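Side-chain contacts in hypothetical protein (Bacteroides fragilis, PDB 4JJA), which is of unconfirmed function but probably acts as an exo-beta-N-acetylmuramidase that trims sugar residues from peptidoglycan fragments: residues K23-F28 with D42-N47; T118-M123 with L166-V171; G177-M182 with E186-S191; I227-S232 with P250-G255. All blocks are in the same frame, centred on the assembly; numbering follows the deposited sequence.

Contact 1. Residues K23-F28 with D42-N47; sequences KRIAIF and DILLEN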
loop_
_atom_site.group_PDB
_atom_site.type_symbol
_atom_site.label_atom_id
_atom_site.label_comp_id
_atom_site.label_asym_id
_atom_site.label_seq_id
_atom_site.Cartn_x
_atom_site.Cartn_y
_atom_site.Cartn_z
ATOM N N LYS A 23 -17.186 17.272 18.141
ATOM C CA LYS A 23 -16.918 17.517 16.733
ATOM C C LYS A 23 -17.778 16.603 15.873
ATOM O O LYS A 23 -18.158 15.489 16.262
ATOM C CB LYS A 23 -15.443 17.282 16.401
ATOM C CG LYS A 23 -14.501 18.368 16.982
ATOM C CD LYS A 23 -13.094 18.214 16.411
ATOM C CE LYS A 23 -12.172 19.341 16.818
ATOM N NZ LYS A 23 -11.945 19.376 18.282
ATOM N N ARG A 24 -18.088 17.071 14.677
ATOM C CA ARG A 24 -18.702 16.235 13.666
ATOM C C ARG A 24 -17.574 15.504 12.944
ATOM O O ARG A 24 -16.633 16.119 12.493
ATOM C CB ARG A 24 -19.474 17.090 12.685
ATOM C CG ARG A 24 -20.654 17.872 13.285
ATOM C CD ARG A 24 -21.162 18.903 12.294
ATOM N NE ARG A 24 -20.122 19.931 11.993
ATOM C CZ ARG A 24 -20.054 20.665 10.872
ATOM N NH1 ARG A 24 -20.940 20.482 9.905
ATOM N NH2 ARG A 24 -19.082 21.554 10.687
ATOM N N ILE A 25 -17.676 14.182 12.860
ATOM C CA ILE A 25 -16.527 13.335 12.512
ATOM C C ILE A 25 -16.807 12.561 11.221
ATOM O O ILE A 25 -17.862 11.950 11.048
ATOM C CB ILE A 25 -16.222 12.334 13.659
ATOM C CG1 ILE A 25 -15.880 13.076 14.957
ATOM C CG2 ILE A 25 -15.089 11.343 13.256
ATOM C CD1 ILE A 25 -16.098 12.250 16.176
ATOM N N ALA A 26 -15.868 12.601 10.299
ATOM C CA ALA A 26 -15.830 11.668 9.170
ATOM C C ALA A 26 -14.656 10.736 9.362
ATOM O O ALA A 26 -13.687 11.106 9.976
ATOM C CB ALA A 26 -15.652 12.411 7.856
ATOM N N ILE A 27 -14.761 9.538 8.804
ATOM C CA ILE A 27 -13.701 8.526 8.892
ATOM C C ILE A 27 -13.329 8.046 7.487
ATOM O O ILE A 27 -14.230 7.764 6.674
ATOM C CB ILE A 27 -14.138 7.348 9.708
ATOM C CG1 ILE A 27 -14.569 7.755 11.112
ATOM C CG2 ILE A 27 -13.047 6.296 9.746
ATOM C CD1 ILE A 27 -15.264 6.671 11.830
ATOM N N PHE A 28 -12.018 7.922 7.216
ATOM C CA PHE A 28 -11.476 7.261 6.041
ATOM C C PHE A 28 -10.913 5.955 6.511
ATOM O O PHE A 28 -9.935 5.919 7.271
ATOM C CB PHE A 28 -10.413 8.097 5.356
ATOM C CG PHE A 28 -9.677 7.383 4.237
ATOM C CD1 PHE A 28 -10.338 6.981 3.117
ATOM C CD2 PHE A 28 -8.317 7.149 4.305
ATOM C CE1 PHE A 28 -9.648 6.337 2.068
ATOM C CE2 PHE A 28 -7.635 6.511 3.307
ATOM C CZ PHE A 28 -8.288 6.102 2.201
ATOM N N ASP A 42 -17.844 1.966 14.987
ATOM C CA ASP A 42 -18.715 1.420 16.055
ATOM C C ASP A 42 -18.253 1.881 17.422
ATOM O O ASP A 42 -19.067 2.271 18.280
ATOM C CB ASP A 42 -18.713 -0.094 16.008
ATOM C CG ASP A 42 -19.237 -0.627 14.672
ATOM O OD1 ASP A 42 -20.321 -0.213 14.180
ATOM O OD2 ASP A 42 -18.501 -1.398 14.022
ATOM N N ILE A 43 -16.955 1.889 17.652
ATOM C CA ILE A 43 -16.404 2.306 18.928
ATOM C C ILE A 43 -16.757 3.778 19.179
ATOM O O ILE A 43 -17.178 4.165 20.295
ATOM C CB ILE A 43 -14.911 2.120 18.948
ATOM C CG1 ILE A 43 -14.601 0.614 18.943
ATOM C CG2 ILE A 43 -14.253 2.779 20.148
ATOM C CD1 ILE A 43 -13.202 0.279 18.488
ATOM N N LEU A 44 -16.621 4.607 18.155
ATOM C CA LEU A 44 -16.906 6.008 18.317
ATOM C C LEU A 44 -18.391 6.250 18.573
ATOM O O LEU A 44 -18.745 6.998 19.467
ATOM C CB LEU A 44 -16.444 6.814 17.113
ATOM C CG LEU A 44 -14.938 6.838 16.897
ATOM C CD1 LEU A 44 -14.610 7.682 15.650
ATOM C CD2 LEU A 44 -14.204 7.394 18.104
ATOM N N LEU A 45 -19.252 5.581 17.823
ATOM C CA LEU A 45 -20.700 5.746 18.073
ATOM C C LEU A 45 -21.115 5.249 19.446
ATOM O O LEU A 45 -21.940 5.889 20.135
ATOM C CB LEU A 45 -21.504 5.058 16.971
ATOM C CG LEU A 45 -21.455 5.683 15.562
ATOM C CD1 LEU A 45 -22.071 4.736 14.522
ATOM C CD2 LEU A 45 -22.060 7.074 15.556
ATOM N N GLU A 46 -20.531 4.162 19.898
ATOM C CA GLU A 46 -20.831 3.608 21.240
ATOM C C GLU A 46 -20.378 4.529 22.375
ATOM O O GLU A 46 -20.910 4.466 23.475
ATOM C CB GLU A 46 -20.258 2.177 21.424
ATOM C CG GLU A 46 -18.820 2.010 21.968
ATOM C CD GLU A 46 -18.384 0.519 22.197
ATOM O OE1 GLU A 46 -19.255 -0.372 22.323
ATOM O OE2 GLU A 46 -17.164 0.251 22.272
ATOM N N ASN A 47 -19.396 5.380 22.109
ATOM C CA ASN A 47 -18.891 6.385 23.013
ATOM C C ASN A 47 -19.523 7.769 22.774
ATOM O O ASN A 47 -18.999 8.756 23.269
ATOM C CB ASN A 47 -17.370 6.411 22.985
ATOM C CG ASN A 47 -16.778 5.252 23.744
ATOM O OD1 ASN A 47 -16.661 5.297 24.971
ATOM N ND2 ASN A 47 -16.446 4.180 23.021
#
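With CG1 of Ile27 turned away from its carbonyl carbon (chi1 -57°) and CG of Leu44 placed likewise (chi1 -65°), the two side chains reach out of strand 24-28 and helix 40-46 to meet tip to tip. Their end methyls do the touching: Ile27 CD1 lies 4.0 Å from Leu44 CD1. The same methyl of Leu44 also comes to Ile25, but there the branch methyl is the nearer one, with Ile25 CG2 at 4.4 Å from Leu44 CD1. One leucine tip therefore rests on two isoleucines that alternate along the strand and point to the same face of the sheet. The contact is wholly apolar and buried but light, for the backbones stay well apart, Ile25 CA and Leu44 CA being 9.4 Å from each other. Other residues fill in around the leucine: Phe17 and Leu20 from helix 13-20, Val51 from strand 50-56 and Ile106 from strand 104-107. Just past the C-terminal end of the helix, Asn47 folds its amide back on the last turn, ND2 donating to Ile43 O at 2.8 Å with a nearly straight N-H (167°). The backbone N of Asn47 reaches that oxygen from the opposite face of its plane. Helix 40-46 thus packs on an inner strand of a parallel sheet whose strand order, 3-2-1-4-5-6, is that of a Rossmann-like fold, consistent with the family.

Contact 2. Residues T118-M123 with L166-V171; sequences TYYISM and LPIPIV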
loop_
_atom_site.group_PDB
_atom_site.type_symbol
_atom_site.label_atom_id
_atom_site.label_comp_id
_atom_site.label_asym_id
_atom_site.label_seq_id
_atom_site.Cartn_x
_atom_site.Cartn_y
_atom_site.Cartn_z
ATOM N N THR A 118 -2.482 1.793 -3.263
ATOM C CA THR A 118 -3.001 3.156 -3.528
ATOM C C THR A 118 -3.729 3.913 -2.462
ATOM O O THR A 118 -4.201 5.019 -2.710
ATOM C CB THR A 118 -3.966 3.177 -4.763
ATOM O OG1 THR A 118 -5.154 2.420 -4.512
ATOM C CG2 THR A 118 -3.250 2.632 -5.985
ATOM N N TYR A 119 -3.826 3.364 -1.268
ATOM C CA TYR A 119 -4.555 4.083 -0.203
ATOM C C TYR A 119 -3.940 5.453 0.089
ATOM O O TYR A 119 -4.668 6.387 0.362
ATOM C CB TYR A 119 -4.611 3.312 1.108
ATOM C CG TYR A 119 -5.366 2.020 1.084
ATOM C CD1 TYR A 119 -6.287 1.730 0.075
ATOM C CD2 TYR A 119 -5.157 1.087 2.087
ATOM C CE1 TYR A 119 -6.992 0.501 0.090
ATOM C CE2 TYR A 119 -5.848 -0.101 2.098
ATOM C CZ TYR A 119 -6.741 -0.384 1.082
ATOM O OH TYR A 119 -7.452 -1.588 1.082
ATOM N N TYR A 120 -2.615 5.609 -0.004
ATOM C CA TYR A 120 -2.041 6.900 0.276
ATOM C C TYR A 120 -2.473 7.948 -0.765
ATOM O O TYR A 120 -2.456 9.154 -0.483
ATOM C CB TYR A 120 -0.494 6.862 0.409
ATOM C CG TYR A 120 0.234 6.694 -0.908
ATOM C CD1 TYR A 120 0.603 7.767 -1.681
ATOM C CD2 TYR A 120 0.486 5.441 -1.402
ATOM C CE1 TYR A 120 1.226 7.621 -2.915
ATOM C CE2 TYR A 120 1.081 5.250 -2.636
ATOM C CZ TYR A 120 1.453 6.339 -3.409
ATOM O OH TYR A 120 2.038 6.198 -4.647
ATOM N N ILE A 121 -2.800 7.502 -1.990
ATOM C CA ILE A 121 -3.248 8.459 -3.022
ATOM C C ILE A 121 -4.619 8.977 -2.642
ATOM O O ILE A 121 -4.854 10.170 -2.699
ATOM C CB ILE A 121 -3.232 7.859 -4.429
ATOM C CG1 ILE A 121 -1.801 7.418 -4.792
ATOM C CG2 ILE A 121 -3.813 8.839 -5.434
ATOM C CD1 ILE A 121 -1.630 6.863 -6.199
ATOM N N SER A 122 -5.468 8.107 -2.124
ATOM C CA SER A 122 -6.757 8.558 -1.591
ATOM C C SER A 122 -6.530 9.528 -0.424
ATOM O O SER A 122 -7.234 10.503 -0.273
ATOM C CB SER A 122 -7.620 7.375 -1.159
ATOM O OG SER A 122 -8.002 6.588 -2.261
HETATM N N MSE A 123 -5.571 9.216 0.439
HETATM C CA MSE A 123 -5.294 10.050 1.579
HETATM C C MSE A 123 -4.822 11.431 1.126
HETATM O O MSE A 123 -5.258 12.419 1.670
HETATM C CB MSE A 123 -4.205 9.407 2.439
HETATM C CG MSE A 123 -3.875 10.223 3.698
HETATM SE SE MSE A 123 -2.568 9.478 4.838
HETATM C CE MSE A 123 -1.059 9.829 3.736
ATOM N N LEU A 166 3.440 9.991 -5.805
ATOM C CA LEU A 166 4.397 10.855 -5.122
ATOM C C LEU A 166 5.815 10.471 -5.551
ATOM O O LEU A 166 6.042 9.299 -5.907
ATOM C CB LEU A 166 4.257 10.684 -3.621
ATOM C CG LEU A 166 2.955 11.129 -2.984
ATOM C CD1 LEU A 166 2.897 10.716 -1.512
ATOM C CD2 LEU A 166 2.734 12.684 -3.152
ATOM N N PRO A 167 6.782 11.395 -5.405
ATOM C CA PRO A 167 8.174 11.100 -5.758
ATOM C C PRO A 167 8.872 10.371 -4.614
ATOM O O PRO A 167 9.710 10.917 -3.892
ATOM C CB PRO A 167 8.762 12.490 -6.062
ATOM C CG PRO A 167 7.968 13.384 -5.183
ATOM C CD PRO A 167 6.581 12.835 -5.094
ATOM N N ILE A 168 8.514 9.111 -4.490
ATOM C CA ILE A 168 8.972 8.243 -3.413
ATOM C C ILE A 168 9.482 6.953 -4.043
ATOM O O ILE A 168 9.180 6.644 -5.196
ATOM C CB ILE A 168 7.877 8.007 -2.342
ATOM C CG1 ILE A 168 6.666 7.228 -2.941
ATOM C CG2 ILE A 168 7.445 9.300 -1.710
ATOM C CD1 ILE A 168 5.538 6.976 -1.942
ATOM N N PRO A 169 10.263 6.152 -3.311
ATOM C CA PRO A 169 10.728 4.864 -3.803
ATOM C C PRO A 169 9.581 3.846 -3.866
ATOM O O PRO A 169 8.460 4.132 -3.438
ATOM C CB PRO A 169 11.813 4.439 -2.776
ATOM C CG PRO A 169 12.192 5.722 -2.049
ATOM C CD PRO A 169 10.840 6.449 -1.993
ATOM N N ILE A 170 9.853 2.676 -4.422
ATOM C CA ILE A 170 8.859 1.636 -4.486
ATOM C C ILE A 170 8.433 1.235 -3.079
ATOM O O ILE A 170 7.223 1.128 -2.762
ATOM C CB ILE A 170 9.363 0.414 -5.312
ATOM C CG1 ILE A 170 9.548 0.819 -6.790
ATOM C CG2 ILE A 170 8.439 -0.776 -5.197
ATOM C CD1 ILE A 170 10.154 -0.279 -7.666
ATOM N N VAL A 171 9.425 0.929 -2.233
ATOM C CA VAL A 171 9.215 0.590 -0.819
ATOM C C VAL A 171 9.674 1.873 -0.114
ATOM O O VAL A 171 10.873 2.167 -0.056
ATOM C CB VAL A 171 10.034 -0.651 -0.428
ATOM C CG1 VAL A 171 9.941 -0.841 1.122
ATOM C CG2 VAL A 171 9.604 -1.902 -1.188
#
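Tyr120 meets Leu166 through CD1 and CE1 of its ring and Ile168 through CZ, both methyls approaching obliquely. The closest approach is Tyr120 CD1 to Leu166 CD1, 3.7 Å; Tyr120 CE1 is 3.9 Å from Leu166 CG, and the two side chains pass alongside one another, running opposite ways. Tyr120 CZ is 4.4 Å from Ile168 CD1. A chi1 of 74° sets Tyr120 CG between the backbone N and the carbonyl carbon and turns the ring to the loop. Within the helix, Ile121 CG1 sits over the rim of one ring face, 3.5 Å above the plane. In the next shell the phenol is fixed at its polar end: Tyr120 OH is hydrogen-bonded to Arg115 O and to Gly165 N, which ties the ring to the start of the loop it packs on. Arg115 also bonds through NH1 to Ile168 O. Leu176 and Leu179 of helix 176-185 touch Tyr120, Val183 touches Leu166, and Phe358 of helix 352-362 touches Ile168. Pro167 makes an inverse gamma turn between the two loop residues. The arrangement is a small hydrophobic core joining the first turn of helix 119-132 to the irregular connection between strand 136-140 and helix 176-185, in what is, by strand order and family, a Rossmann-like domain.

Contact 3. Residues G177-M182 with E186-S191; sequences GELALM and ERWLPS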
loop_
_atom_site.group_PDB
_atom_site.type_symbol
_atom_site.label_atom_id
_atom_site.label_comp_id
_atom_site.label_asym_id
_atom_site.label_seq_id
_atom_site.Cartn_x
_atom_site.Cartn_y
_atom_site.Cartn_z
ATOM N N GLY A 177 0.986 8.016 8.676
ATOM C CA GLY A 177 1.178 9.238 9.419
ATOM C C GLY A 177 2.450 9.953 9.040
ATOM O O GLY A 177 2.476 11.158 8.858
ATOM N N GLU A 178 3.542 9.206 8.960
ATOM C CA GLU A 178 4.812 9.802 8.527
ATOM C C GLU A 178 4.705 10.380 7.143
ATOM O O GLU A 178 5.191 11.480 6.873
ATOM C CB GLU A 178 5.907 8.740 8.602
ATOM C CG GLU A 178 6.238 8.224 10.030
ATOM C CD GLU A 178 7.243 7.098 10.067
ATOM O OE1 GLU A 178 7.168 6.206 9.179
ATOM O OE2 GLU A 178 8.136 7.097 10.967
ATOM N N LEU A 179 4.118 9.613 6.223
ATOM C CA LEU A 179 3.970 10.047 4.864
ATOM C C LEU A 179 3.131 11.306 4.782
ATOM O O LEU A 179 3.444 12.206 4.007
ATOM C CB LEU A 179 3.390 8.921 4.002
ATOM C CG LEU A 179 3.330 9.164 2.523
ATOM C CD1 LEU A 179 4.719 9.505 1.940
ATOM C CD2 LEU A 179 2.777 7.917 1.817
ATOM N N ALA A 180 2.062 11.403 5.568
ATOM C CA ALA A 180 1.230 12.602 5.571
ATOM C C ALA A 180 2.060 13.806 5.951
ATOM O O ALA A 180 1.921 14.897 5.336
ATOM C CB ALA A 180 0.057 12.454 6.498
ATOM N N LEU A 181 2.881 13.671 6.986
ATOM C CA LEU A 181 3.738 14.768 7.398
ATOM C C LEU A 181 4.685 15.199 6.282
ATOM O O LEU A 181 4.941 16.406 6.084
ATOM C CB LEU A 181 4.494 14.411 8.688
ATOM C CG LEU A 181 3.630 14.138 9.937
ATOM C CD1 LEU A 181 4.472 13.682 11.131
ATOM C CD2 LEU A 181 2.758 15.361 10.310
HETATM N N MSE A 182 5.232 14.227 5.566
HETATM C CA MSE A 182 6.110 14.516 4.434
HETATM C C MSE A 182 5.386 15.191 3.302
HETATM O O MSE A 182 5.918 16.128 2.696
HETATM C CB MSE A 182 6.828 13.254 3.968
HETATM C CG MSE A 182 7.827 13.507 2.871
HETATM SE SE MSE A 182 8.912 11.892 2.608
HETATM C CE MSE A 182 10.448 12.779 1.777
ATOM N N GLU A 186 7.010 18.717 2.242
ATOM C CA GLU A 186 7.606 18.769 0.921
ATOM C C GLU A 186 6.716 19.426 -0.125
ATOM O O GLU A 186 7.112 19.504 -1.284
ATOM C CB GLU A 186 8.025 17.346 0.472
ATOM C CG GLU A 186 9.021 16.694 1.354
ATOM C CD GLU A 186 10.358 17.421 1.466
ATOM O OE1 GLU A 186 11.030 17.572 0.444
ATOM O OE2 GLU A 186 10.733 17.829 2.585
ATOM N N ARG A 187 5.538 19.885 0.280
ATOM C CA ARG A 187 4.567 20.551 -0.584
ATOM C C ARG A 187 4.155 19.696 -1.757
ATOM O O ARG A 187 4.188 20.120 -2.931
ATOM C CB ARG A 187 4.993 21.975 -1.013
ATOM C CG ARG A 187 5.100 22.886 0.129
ATOM C CD ARG A 187 3.710 23.112 0.778
ATOM N NE ARG A 187 3.773 24.290 1.640
ATOM C CZ ARG A 187 4.251 24.284 2.874
ATOM N NH1 ARG A 187 4.706 23.151 3.438
ATOM N NH2 ARG A 187 4.273 25.435 3.558
ATOM N N TRP A 188 3.713 18.486 -1.435
ATOM C CA TRP A 188 3.248 17.555 -2.449
ATOM C C TRP A 188 1.735 17.601 -2.693
ATOM O O TRP A 188 1.242 16.918 -3.590
ATOM C CB TRP A 188 3.692 16.143 -2.055
ATOM C CG TRP A 188 5.147 15.887 -2.173
ATOM C CD1 TRP A 188 6.065 16.616 -2.847
ATOM C CD2 TRP A 188 5.862 14.789 -1.615
ATOM N NE1 TRP A 188 7.308 16.061 -2.713
ATOM C CE2 TRP A 188 7.198 14.914 -1.980
ATOM C CE3 TRP A 188 5.498 13.702 -0.838
ATOM C CZ2 TRP A 188 8.150 13.972 -1.605
ATOM C CZ3 TRP A 188 6.412 12.794 -0.471
ATOM C CH2 TRP A 188 7.728 12.915 -0.855
ATOM N N LEU A 189 0.980 18.402 -1.940
ATOM C CA LEU A 189 -0.410 18.639 -2.299
ATOM C C LEU A 189 -0.538 19.596 -3.494
ATOM O O LEU A 189 0.277 20.478 -3.651
ATOM C CB LEU A 189 -1.210 19.210 -1.104
ATOM C CG LEU A 189 -1.329 18.352 0.152
ATOM C CD1 LEU A 189 -2.152 19.049 1.203
ATOM C CD2 LEU A 189 -1.905 16.974 -0.199
ATOM N N PRO A 190 -1.626 19.487 -4.281
ATOM C CA PRO A 190 -1.962 20.557 -5.286
ATOM C C PRO A 190 -2.064 21.978 -4.751
ATOM O O PRO A 190 -2.533 22.210 -3.634
ATOM C CB PRO A 190 -3.346 20.139 -5.749
ATOM C CG PRO A 190 -3.362 18.683 -5.614
ATOM C CD PRO A 190 -2.567 18.364 -4.338
ATOM N N SER A 191 -1.661 22.955 -5.563
ATOM C CA SER A 191 -1.713 24.376 -5.174
ATOM C C SER A 191 -0.918 24.595 -3.893
ATOM O O SER A 191 -1.080 25.607 -3.207
ATOM C CB SER A 191 -3.170 24.876 -4.989
ATOM O OG SER A 191 -3.877 24.912 -6.222
#
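Met182, a selenomethionine in this crystal, and Trp188 form a Met-aromatic contact across the end of helix 176-185, where Arg187, with positive phi, closes the helix in a Schellman motif. The tight part lies around the six-membered ring of the indole. Met182 CG comes within 3.7 Å of Trp188 CZ3, and the selenium stands 4.8 Å from the ring centroid, 58° off the normal, oblique to the plane. With CG anti to the backbone N (chi1 -176°) and the chain extended beyond it, Met182 carries both SE and CE along this end of the indole. Leu179 adds a lighter touch at the ring edge, near its plane. Phe358, Gln361 and Arg362 of helix 352-362 also pack on Met182. Glu186 forms a partly exposed rim, still packed: its CG rests against Met182 CG, its CB lies over the rim of one face of the Trp188 ring, and its carboxylate bonds to Tyr365 OH and Gln361 NE2. The loose side is Arg187, exposed and adding almost nothing across the contact, its guanidinium returning to Asn184 O through NH1. The backbones are joined directly, Glu186 N donating to Met182 O at 2.8 Å with an N-H...O angle of 160°.

Contact 4. Residues I227-S232 with P250-G255; sequences IYLYPS and PFQVYG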
loop_
_atom_site.group_PDB
_atom_site.type_symbol
_atom_site.label_atom_id
_atom_site.label_comp_id
_atom_site.label_asym_id
_atom_site.label_seq_id
_atom_site.Cartn_x
_atom_site.Cartn_y
_atom_site.Cartn_z
ATOM N N ILE A 227 2.726 -10.409 1.521
ATOM C CA ILE A 227 3.023 -8.982 1.815
ATOM C C ILE A 227 4.510 -8.724 1.679
ATOM O O ILE A 227 4.915 -7.672 1.204
ATOM C CB ILE A 227 2.429 -8.579 3.179
ATOM C CG1 ILE A 227 0.898 -8.542 3.029
ATOM C CG2 ILE A 227 3.005 -7.217 3.671
ATOM C CD1 ILE A 227 0.135 -8.413 4.275
ATOM N N TYR A 228 5.339 -9.645 2.145
ATOM C CA TYR A 228 6.765 -9.457 2.022
ATOM C C TYR A 228 7.305 -9.625 0.613
ATOM O O TYR A 228 8.278 -8.985 0.230
ATOM C CB TYR A 228 7.530 -10.363 2.985
ATOM C CG TYR A 228 7.259 -10.095 4.458
ATOM C CD1 TYR A 228 7.247 -8.788 4.974
ATOM C CD2 TYR A 228 7.131 -11.120 5.358
ATOM C CE1 TYR A 228 7.052 -8.521 6.314
ATOM C CE2 TYR A 228 6.942 -10.879 6.722
ATOM C CZ TYR A 228 6.897 -9.599 7.220
ATOM O OH TYR A 228 6.719 -9.368 8.556
ATOM N N LEU A 229 6.695 -10.519 -0.155
ATOM C CA LEU A 229 7.059 -10.729 -1.558
ATOM C C LEU A 229 6.484 -9.703 -2.527
ATOM O O LEU A 229 7.017 -9.503 -3.605
ATOM C CB LEU A 229 6.656 -12.156 -1.994
ATOM C CG LEU A 229 7.573 -13.274 -1.496
ATOM C CD1 LEU A 229 6.911 -14.629 -1.745
ATOM C CD2 LEU A 229 8.925 -13.184 -2.171
ATOM N N TYR A 230 5.405 -9.023 -2.118
ATOM C CA TYR A 230 4.691 -8.089 -2.935
ATOM C C TYR A 230 5.601 -7.071 -3.651
ATOM O O TYR A 230 5.395 -6.840 -4.869
ATOM C CB TYR A 230 3.561 -7.459 -2.099
ATOM C CG TYR A 230 2.650 -6.495 -2.778
ATOM C CD1 TYR A 230 1.761 -6.884 -3.759
ATOM C CD2 TYR A 230 2.580 -5.193 -2.350
ATOM C CE1 TYR A 230 0.911 -5.977 -4.373
ATOM C CE2 TYR A 230 1.735 -4.276 -2.942
ATOM C CZ TYR A 230 0.925 -4.652 -3.973
ATOM O OH TYR A 230 0.093 -3.710 -4.555
ATOM N N PRO A 231 6.576 -6.468 -2.960
ATOM C CA PRO A 231 7.396 -5.503 -3.688
ATOM C C PRO A 231 8.104 -6.043 -4.913
ATOM O O PRO A 231 8.301 -5.316 -5.888
ATOM C CB PRO A 231 8.432 -5.052 -2.632
ATOM C CG PRO A 231 7.767 -5.331 -1.340
ATOM C CD PRO A 231 6.915 -6.546 -1.518
ATOM N N SER A 232 8.507 -7.304 -4.839
ATOM C CA SER A 232 9.224 -7.974 -5.934
ATOM C C SER A 232 8.240 -8.561 -6.950
ATOM O O SER A 232 8.371 -8.370 -8.149
ATOM C CB SER A 232 10.126 -9.093 -5.382
ATOM O OG SER A 232 11.102 -8.580 -4.496
ATOM N N PRO A 250 -1.487 -16.535 -3.979
ATOM C CA PRO A 250 -1.287 -15.256 -4.678
ATOM C C PRO A 250 -0.107 -14.494 -4.127
ATOM O O PRO A 250 0.132 -14.440 -2.937
ATOM C CB PRO A 250 -2.592 -14.511 -4.445
ATOM C CG PRO A 250 -3.095 -15.059 -3.168
ATOM C CD PRO A 250 -2.717 -16.544 -3.180
ATOM N N PHE A 251 0.649 -13.903 -5.049
ATOM C CA PHE A 251 1.867 -13.154 -4.748
ATOM C C PHE A 251 2.983 -13.998 -4.181
ATOM O O PHE A 251 4.004 -13.457 -3.763
ATOM C CB PHE A 251 1.638 -11.885 -3.918
ATOM C CG PHE A 251 0.906 -10.814 -4.679
ATOM C CD1 PHE A 251 1.573 -9.979 -5.542
ATOM C CD2 PHE A 251 -0.444 -10.686 -4.573
ATOM C CE1 PHE A 251 0.888 -9.035 -6.257
ATOM C CE2 PHE A 251 -1.104 -9.736 -5.281
ATOM C CZ PHE A 251 -0.464 -8.931 -6.141
ATOM N N GLN A 252 2.864 -15.328 -4.278
ATOM C CA GLN A 252 3.853 -16.234 -3.712
ATOM C C GLN A 252 4.387 -17.235 -4.719
ATOM O O GLN A 252 5.113 -18.152 -4.373
ATOM C CB GLN A 252 3.271 -16.967 -2.506
ATOM C CG GLN A 252 2.861 -16.055 -1.352
ATOM C CD GLN A 252 1.805 -16.681 -0.492
ATOM O OE1 GLN A 252 2.150 -17.448 0.415
ATOM N NE2 GLN A 252 0.535 -16.447 -0.800
ATOM N N VAL A 253 3.975 -17.066 -5.983
ATOM C CA VAL A 253 4.380 -17.885 -7.127
ATOM C C VAL A 253 4.512 -16.989 -8.348
ATOM O O VAL A 253 3.967 -15.866 -8.350
ATOM C CB VAL A 253 3.361 -19.031 -7.393
ATOM C CG1 VAL A 253 3.093 -19.914 -6.174
ATOM C CG2 VAL A 253 2.057 -18.435 -7.944
ATOM N N TYR A 254 5.176 -17.491 -9.382
ATOM C CA TYR A 254 5.061 -16.846 -10.687
ATOM C C TYR A 254 5.138 -17.892 -11.770
ATOM O O TYR A 254 5.801 -18.905 -11.621
ATOM C CB TYR A 254 6.079 -15.722 -10.900
ATOM C CG TYR A 254 7.513 -16.134 -10.968
ATOM C CD1 TYR A 254 8.272 -16.263 -9.795
ATOM C CD2 TYR A 254 8.143 -16.380 -12.176
ATOM C CE1 TYR A 254 9.628 -16.567 -9.862
ATOM C CE2 TYR A 254 9.474 -16.709 -12.232
ATOM C CZ TYR A 254 10.225 -16.800 -11.090
ATOM O OH TYR A 254 11.566 -17.128 -11.136
ATOM N N GLY A 255 4.425 -17.680 -12.867
ATOM C CA GLY A 255 4.479 -18.646 -13.943
ATOM C C GLY A 255 3.640 -18.211 -15.127
ATOM O O GLY A 255 2.922 -17.232 -15.074
#
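One T-shaped aromatic pair, Tyr230 and Phe251, makes the aromatic part of this contact. The CD1-CE1 edge of Tyr230 is directed at one face of Phe251, with the planes at 75° and the centroids 5.0 Å apart. The nearest atoms, Tyr230 CD1 and Phe251 CE1, are 3.4 Å apart, and the tyrosine carbon stands offset toward the rim of the phenylalanine. The two side chains run side by side and point the same way. A chi1 of -177° carries the Tyr230 ring away from its own N and alongside Phe251. In the fold, the aromatic pair joins helix 224-233, kinked at Pro231 and Ser232, to the loop that enters strand 253-256, an outer strand of the small antiparallel sheet in the C-terminal region. The apolar contact comes from Leu229, whose CD1 lies 4.0 Å from Gln252 CA, with Ile297 of helix 294-300 packing on the same leucine. Separately, carbon packs on a carbonyl: Leu229 CB is 3.4 Å from Phe251 O, a buried oxygen with no hydrogen-bonding partner in the model. Among the polar groups, the Tyr230 hydroxyl is hydrogen-bonded to a bound glycerol, probably from the crystallisation liquor. Within 250-255, Gln252 NE2 donates to Pro250 O at 3.0 Å along a straight N-H (171°) but from above the carbonyl plane, while OE1 accepts from Asn223 ND2.

Along the chain the four contacts follow one another in series, each closing before the next opens. Contacts 1 to 3 belong to the N-terminal family region and contact 4 to the C-terminal one. Contacts 2 and 3 are neighbours, centres about 10 Å apart, and share a core: Trp188 packs on Leu166, Pro167 and Ile168, and Leu179 on Tyr120. Contacts 1 and 2, centres about 26 Å apart, meet through Phe28, at the end of central strand 24-28, which packs on Ser122 of helix 119-132. Val171 touches Pro231, linking contacts 2 and 4, whose centres are about 19 Å apart. Contact 2 thus touches all the others and connects the two regions.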